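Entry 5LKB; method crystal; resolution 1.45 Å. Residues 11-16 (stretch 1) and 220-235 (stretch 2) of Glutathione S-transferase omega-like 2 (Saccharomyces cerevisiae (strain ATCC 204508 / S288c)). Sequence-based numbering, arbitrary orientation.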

ATOM      1  N   GLY A  11      -2.925  21.805  -7.033  1.00 30.42           N
ATOM      2  CA  GLY A  11      -3.308  20.419  -6.736  1.00 30.03           C
ATOM      3  C   GLY A  11      -3.344  20.072  -5.249  1.00 28.90           C
ATOM      4  O   GLY A  11      -3.268  18.899  -4.854  1.00 25.18           O
ATOM      5  N   ALA A  12      -3.463  21.078  -4.397  1.00 24.81           N
ATOM      6  CA  ALA A  12      -3.529  20.872  -2.962  1.00 23.93           C
ATOM      7  C   ALA A  12      -4.981  20.806  -2.479  1.00 25.86           C
ATOM      8  O   ALA A  12      -5.898  21.389  -3.072  1.00 26.73           O
ATOM      9  CB  ALA A  12      -2.756  21.989  -2.238  1.00 23.47           C
ATOM     10  N   PHE A  13      -5.176  20.052  -1.401  1.00 20.20           N
ATOM     11  CA  PHE A  13      -6.475  19.894  -0.759  1.00 25.00           C
ATOM     12  C   PHE A  13      -6.607  20.926   0.348  1.00 20.54           C
ATOM     13  O   PHE A  13      -5.751  21.001   1.247  1.00 19.17           O
ATOM     14  CB  PHE A  13      -6.575  18.508  -0.133  1.00 18.24           C
ATOM     15  CG  PHE A  13      -7.734  18.362   0.808  1.00 18.09           C
ATOM     16  CD1 PHE A  13      -9.011  18.448   0.335  1.00 22.94           C
ATOM     17  CD2 PHE A  13      -7.536  18.128   2.122  1.00 18.08           C
ATOM     18  CE1 PHE A  13     -10.074  18.309   1.178  1.00 24.96           C
ATOM     19  CE2 PHE A  13      -8.611  18.018   2.984  1.00 20.29           C
ATOM     20  CZ  PHE A  13      -9.866  18.093   2.510  1.00 23.04           C
ATOM     21  N   LYS A  14      -7.677  21.738   0.268  1.00 20.36           N
ATOM     22  CA  LYS A  14      -7.930  22.830   1.222  1.00 24.56           C
ATOM     23  C   LYS A  14      -9.263  22.514   1.893  1.00 21.57           C
ATOM     24  O   LYS A  14     -10.327  22.718   1.309  1.00 25.48           O
ATOM     25  CB  LYS A  14      -7.972  24.157   0.468  1.00 24.57           C
ATOM     26  N   ARG A  15      -9.199  21.948   3.095  1.00 20.64           N
ATOM     27  CA  ARG A  15     -10.407  21.592   3.818  1.00 20.57           C
ATOM     28  C   ARG A  15     -11.200  22.876   4.100  1.00 21.81           C
ATOM     29  O   ARG A  15     -10.631  23.872   4.549  1.00 22.33           O
ATOM     30  CB  ARG A  15     -10.051  20.877   5.117  1.00 20.18           C
ATOM     31  CG  ARG A  15     -11.226  20.465   5.965  1.00 20.02           C
ATOM     32  CD  ARG A  15     -10.829  19.613   7.152  1.00 19.58           C
ATOM     33  NE  ARG A  15     -10.208  18.366   6.713  1.00 20.02           N
ATOM     34  CZ  ARG A  15     -10.848  17.291   6.337  1.00 18.83           C
ATOM     35  NH1 ARG A  15     -12.173  17.248   6.314  1.00 19.41           N
ATOM     36  NH2 ARG A  15     -10.121  16.231   5.924  1.00 18.11           N
ATOM     37  N   GLN A  16     -12.502  22.816   3.840  1.00 20.55           N
ATOM     38  CA  GLN A  16     -13.387  23.951   4.132  1.00 21.47           C
ATOM     39  C   GLN A  16     -13.539  24.158   5.632  1.00 24.50           C
ATOM     40  O   GLN A  16     -13.495  23.222   6.430  1.00 21.37           O
ATOM     41  CB  GLN A  16     -14.753  23.682   3.523  1.00 19.33           C
ATOM     42  CG  GLN A  16     -15.646  22.644   4.254  1.00 27.92           C
ATOM     43  CD  GLN A  16     -16.990  22.398   3.551  1.00 32.49           C
ATOM     44  OE1 GLN A  16     -17.121  22.604   2.330  1.00 29.20           O
ATOM     45  NE2 GLN A  16     -17.998  21.950   4.319  1.00 31.37           N
ATOM     46  N   ASN A 220      -3.967  14.190  11.409  1.00 14.60           N
ATOM     47  CA  ASN A 220      -5.404  14.073  11.159  1.00 15.19           C
ATOM     48  C   ASN A 220      -5.765  14.549   9.766  1.00 13.78           C
ATOM     49  O   ASN A 220      -6.399  13.833   8.972  1.00 14.90           O
ATOM     50  CB  ASN A 220      -6.250  14.843  12.188  1.00 15.40           C
ATOM     51  CG  ASN A 220      -6.114  14.357  13.590  1.00 18.09           C
ATOM     52  OD1 ASN A 220      -5.951  13.149  13.896  1.00 18.22           O
ATOM     53  ND2 ASN A 220      -6.291  15.281  14.500  1.00 15.31           N
ATOM     54  N   ASN A 221      -5.417  15.826   9.450  1.00 15.15           N
ATOM     55  CA  ASN A 221      -5.567  16.371   8.116  1.00 13.95           C
ATOM     56  C   ASN A 221      -4.349  16.084   7.237  1.00 13.87           C
ATOM     57  O   ASN A 221      -4.475  16.142   6.017  1.00 14.99           O
ATOM     58  CB  ASN A 221      -5.832  17.898   8.167  1.00 17.54           C
ATOM     59  CG  ASN A 221      -6.507  18.385   6.935  1.00 16.09           C
ATOM     60  OD1 ASN A 221      -7.436  17.780   6.371  1.00 16.67           O
ATOM     61  ND2 ASN A 221      -6.066  19.551   6.464  1.00 17.07           N
ATOM     62  N   GLY A 222      -3.206  15.758   7.849  1.00 14.85           N
ATOM     63  CA  GLY A 222      -2.018  15.489   7.046  1.00 16.06           C
ATOM     64  C   GLY A 222      -2.212  14.326   6.088  1.00 15.56           C
ATOM     65  O   GLY A 222      -1.807  14.399   4.933  1.00 15.68           O
ATOM     66  N   VAL A 223      -2.888  13.264   6.556  1.00 15.35           N
ATOM     67  CA  VAL A 223      -3.111  12.132   5.633  1.00 13.23           C
ATOM     68  C   VAL A 223      -3.999  12.516   4.472  1.00 13.64           C
ATOM     69  O   VAL A 223      -3.819  12.020   3.365  1.00 13.51           O
ATOM     70  CB  VAL A 223      -3.643  10.884   6.336  1.00 14.27           C
ATOM     71  CG1 VAL A 223      -2.662  10.406   7.399  1.00 14.30           C
ATOM     72  CG2 VAL A 223      -5.051  11.100   6.970  1.00 14.10           C
ATOM     73  N   TYR A 224      -4.954  13.464   4.655  1.00 16.29           N
ATOM     74  CA  TYR A 224      -5.843  13.894   3.587  1.00 13.57           C
ATOM     75  C   TYR A 224      -5.146  14.839   2.608  1.00 12.69           C
ATOM     76  O   TYR A 224      -5.319  14.708   1.400  1.00 15.67           O
ATOM     77  CB  TYR A 224      -7.053  14.612   4.170  1.00 14.18           C
ATOM     78  CG  TYR A 224      -8.080  13.674   4.764  1.00 14.18           C
ATOM     79  CD1 TYR A 224      -9.023  13.084   3.973  1.00 13.82           C
ATOM     80  CD2 TYR A 224      -8.144  13.461   6.108  1.00 17.52           C
ATOM     81  CE1 TYR A 224     -10.001  12.240   4.490  1.00 16.74           C
ATOM     82  CE2 TYR A 224      -9.102  12.573   6.662  1.00 15.90           C
ATOM     83  CZ  TYR A 224     -10.070  12.014   5.837  1.00 16.10           C
ATOM     84  OH  TYR A 224     -11.082  11.168   6.339  1.00 17.95           O
ATOM     85  N   LYS A 225      -4.333  15.774   3.135  1.00 14.95           N
ATOM     86  CA  LYS A 225      -3.512  16.606   2.237  1.00 15.49           C
ATOM     87  C   LYS A 225      -2.557  15.751   1.392  1.00 15.34           C
ATOM     88  O   LYS A 225      -2.281  16.090   0.231  1.00 16.29           O
ATOM     89  CB  LYS A 225      -2.774  17.656   3.070  1.00 17.78           C
ATOM     90  CG  LYS A 225      -3.708  18.695   3.740  1.00 17.76           C
ATOM     91  CD  LYS A 225      -2.936  19.794   4.458  1.00 16.53           C
ATOM     92  CE  LYS A 225      -2.280  19.262   5.679  1.00 17.85           C
ATOM     93  NZ  LYS A 225      -1.624  20.339   6.482  1.00 20.91           N
ATOM     94  N   THR A 226      -2.094  14.622   1.961  1.00 13.81           N
ATOM     95  CA  THR A 226      -1.260  13.675   1.216  1.00 16.12           C
ATOM     96  C   THR A 226      -2.083  12.922   0.175  1.00 15.65           C
ATOM     97  O   THR A 226      -1.719  12.903  -0.996  1.00 14.78           O
ATOM     98  CB  THR A 226      -0.596  12.705   2.192  1.00 15.20           C
ATOM     99  OG1 THR A 226       0.209  13.396   3.135  1.00 15.88           O
ATOM    100  CG2 THR A 226       0.264  11.711   1.446  1.00 15.86           C
ATOM    101  N   GLY A 227      -3.179  12.277   0.584  1.00 14.66           N
ATOM    102  CA  GLY A 227      -3.861  11.374  -0.324  1.00 15.30           C
ATOM    103  C   GLY A 227      -4.691  12.063  -1.372  1.00 15.86           C
ATOM    104  O   GLY A 227      -4.916  11.498  -2.447  1.00 17.85           O
ATOM    105  N   PHE A 228      -5.204  13.259  -1.049  1.00 14.93           N
ATOM    106  CA  PHE A 228      -5.979  14.038  -1.991  1.00 17.54           C
ATOM    107  C   PHE A 228      -5.100  14.958  -2.842  1.00 16.92           C
ATOM    108  O   PHE A 228      -5.617  15.611  -3.749  1.00 19.86           O
ATOM    109  CB  PHE A 228      -7.021  14.879  -1.254  1.00 17.34           C
ATOM    110  CG  PHE A 228      -8.218  14.135  -0.683  1.00 18.17           C
ATOM    111  CD1 PHE A 228      -8.623  12.885  -1.137  1.00 19.90           C
ATOM    112  CD2 PHE A 228      -9.008  14.783   0.298  1.00 17.26           C
ATOM    113  CE1 PHE A 228      -9.769  12.288  -0.655  1.00 18.35           C
ATOM    114  CE2 PHE A 228     -10.131  14.160   0.800  1.00 20.77           C
ATOM    115  CZ  PHE A 228     -10.512  12.933   0.322  1.00 17.81           C
ATOM    116  N   ALA A 229      -3.794  15.035  -2.582  1.00 15.91           N
ATOM    117  CA  ALA A 229      -2.947  15.814  -3.498  1.00 15.15           C
ATOM    118  C   ALA A 229      -3.073  15.286  -4.912  1.00 18.51           C
ATOM    119  O   ALA A 229      -3.116  14.063  -5.154  1.00 18.29           O
ATOM    120  CB  ALA A 229      -1.537  15.833  -3.000  1.00 16.94           C
ATOM    121  N   GLU A 230      -3.169  16.221  -5.880  1.00 18.44           N
ATOM    122  CA  GLU A 230      -3.191  15.859  -7.289  1.00 19.75           C
ATOM    123  C   GLU A 230      -1.957  16.279  -8.035  1.00 19.66           C
ATOM    124  O   GLU A 230      -1.864  15.969  -9.222  1.00 24.11           O
ATOM    125  CB  GLU A 230      -4.443  16.381  -7.975  1.00 23.90           C
ATOM    126  CG  GLU A 230      -5.706  15.881  -7.238  1.00 30.35           C
ATOM    127  CD  GLU A 230      -6.972  15.885  -8.088  1.00 38.41           C
ATOM    128  OE1 GLU A 230      -7.784  14.942  -7.982  1.00 39.13           O
ATOM    129  OE2 GLU A 230      -7.166  16.850  -8.854  1.00 39.01           O
ATOM    130  N   LYS A 231      -1.004  16.918  -7.373  1.00 21.13           N
ATOM    131  CA  LYS A 231       0.330  17.110  -7.937  1.00 21.36           C
ATOM    132  C   LYS A 231       1.367  16.401  -7.064  1.00 15.97           C
ATOM    133  O   LYS A 231       1.307  16.469  -5.826  1.00 18.12           O
ATOM    134  CB  LYS A 231       0.647  18.618  -8.075  1.00 22.94           C
ATOM    135  CG  LYS A 231      -0.086  19.361  -9.212  1.00 32.45           C
ATOM    136  CD  LYS A 231       0.384  18.974 -10.621  1.00 34.87           C
ATOM    137  N   ALA A 232       2.320  15.678  -7.707  1.00 19.00           N
ATOM    138  CA  ALA A 232       3.309  14.921  -6.920  1.00 16.68           C
ATOM    139  C   ALA A 232       4.102  15.784  -5.939  1.00 16.75           C
ATOM    140  O   ALA A 232       4.483  15.326  -4.860  1.00 17.45           O
ATOM    141  CB  ALA A 232       4.276  14.171  -7.855  1.00 17.91           C
ATOM    142  N   GLU A 233       4.438  17.025  -6.309  1.00 17.70           N
ATOM    143  CA  GLU A 233       5.186  17.884  -5.404  1.00 19.17           C
ATOM    144  C   GLU A 233       4.442  18.089  -4.067  1.00 16.92           C
ATOM    145  O   GLU A 233       5.065  18.105  -3.014  1.00 18.56           O
ATOM    146  CB  GLU A 233       5.404  19.279  -6.061  1.00 23.38           C
ATOM    147  CG  GLU A 233       6.357  19.330  -7.258  1.00 38.16           C
ATOM    148  CD  GLU A 233       5.736  18.962  -8.618  1.00 37.02           C
ATOM    149  OE1 GLU A 233       6.461  19.226  -9.620  1.00 41.98           O
ATOM    150  OE2 GLU A 233       4.581  18.439  -8.742  1.00 26.74           O
ATOM    151  N   VAL A 234       3.133  18.229  -4.114  1.00 18.44           N
ATOM    152  CA  VAL A 234       2.320  18.400  -2.910  1.00 17.92           C
ATOM    153  C   VAL A 234       2.226  17.080  -2.144  1.00 17.42           C
ATOM    154  O   VAL A 234       2.422  17.037  -0.921  1.00 17.17           O
ATOM    155  CB  VAL A 234       0.926  18.900  -3.290  1.00 18.64           C
ATOM    156  CG1 VAL A 234       0.038  18.991  -2.068  1.00 18.52           C
ATOM    157  CG2 VAL A 234       1.018  20.287  -3.961  1.00 20.84           C
ATOM    158  N   TYR A 235       1.968  15.981  -2.876  1.00 16.52           N
ATOM    159  CA  TYR A 235       1.993  14.670  -2.250  1.00 14.63           C
ATOM    160  C   TYR A 235       3.276  14.472  -1.448  1.00 15.43           C
ATOM    161  O   TYR A 235       3.243  14.023  -0.304  1.00 15.20           O
ATOM    162  CB  TYR A 235       1.819  13.545  -3.308  1.00 16.36           C
ATOM    163  CG  TYR A 235       2.302  12.197  -2.770  1.00 14.28           C
ATOM    164  CD1 TYR A 235       1.605  11.556  -1.760  1.00 15.27           C
ATOM    165  CD2 TYR A 235       3.469  11.622  -3.222  1.00 16.43           C
ATOM    166  CE1 TYR A 235       2.058  10.387  -1.226  1.00 14.70           C
ATOM    167  CE2 TYR A 235       3.942  10.452  -2.699  1.00 14.69           C
ATOM    168  CZ  TYR A 235       3.239   9.834  -1.683  1.00 14.17           C
ATOM    169  OH  TYR A 235       3.729   8.675  -1.131  1.00 14.50           O
TER
HETATM  170  O   HOH W   1      -2.925  18.754  -0.350  1.00 17.41           O
HETATM  171  O   HOH W   2      -6.540  21.198   4.072  1.00 20.92           O

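An extended segment without regular secondary structure, residues 11-16, lies along a helix, the turn that follows it and the start of a second helix, held by a few hydrogen bonds, two bridging waters and an aromatic cluster around Phe13. The contact buries 482 Å², both sides summed. The two stretches run in opposite senses: by their CA atoms, Gly11 lies nearest Glu230, Phe13 nearest Lys225 and Arg15 nearest Asn221.

At one end the link is backbone to backbone. Glu230 N donates to Gly11 O at 2.9 Å, and the angle at the hydrogen, 170°, is nearly straight. The same oxygen receives a CA-H...O contact, with Ala229 CA 3.4 Å from Gly11 O. Glycine suits this place because a CB here would point toward the other stretch and clash with Lys231 CG. Next to it, Ala12 points away overall, yet its CB still reaches Val234 CG1 at 4.1 Å, a small apolar contact.

Phe13 has the most surface covered by the other stretch, 107 Å². Its CA-to-CB bond points toward the helix, and chi1 is t. The edge of the Phe228 ring meets the face of the Phe13 ring, with centroids 5.1 Å apart and planes at 72°. The closest atoms of this pair are Phe13 CD1 and Phe228 CD2, at 3.7 Å. Phe13 CE2 also packs 3.9 Å from Tyr224 CB. The flat ring offers its face to Phe228 and its edge to Asn221 OD1, 3.6 Å from Phe13 CE2; the C-H groups at the edge carry a slight positive charge that suits an oxygen. Lys225 CG lies 4.2 Å from Phe13 CD2, so the aliphatic part of the lysine packs beside the ring, while its end leads away.

Arg15 closes the other end. Its NE donates to Asn221 OD1 at 2.9 Å, and its NH2 donates to the same Asn221 OD1 at 3.1 Å. The group also sits over the face of the Tyr224 ring, with Arg15 CZ 4.9 Å from the ring centroid, a cation-pi interaction. Arginine suits this place because its planar charged group can bond at its edge while a nitrogen, NH2, rests over the aromatic face.

Two waters complete the polar pairing. Water 1 accepts from Phe13 N and donates to Lys225 O, each at 2.8 Å from the water O. Water 2 donates to Phe13 O and accepts from Arg15 N and Asn221 ND2, all 2.9 Å from its O. Asn221 and Tyr224 are buried, whereas Gly11 and Ala12 are exposed. The buried Asn221 amide thus finds partners at both ends, in Arg15 and water 2.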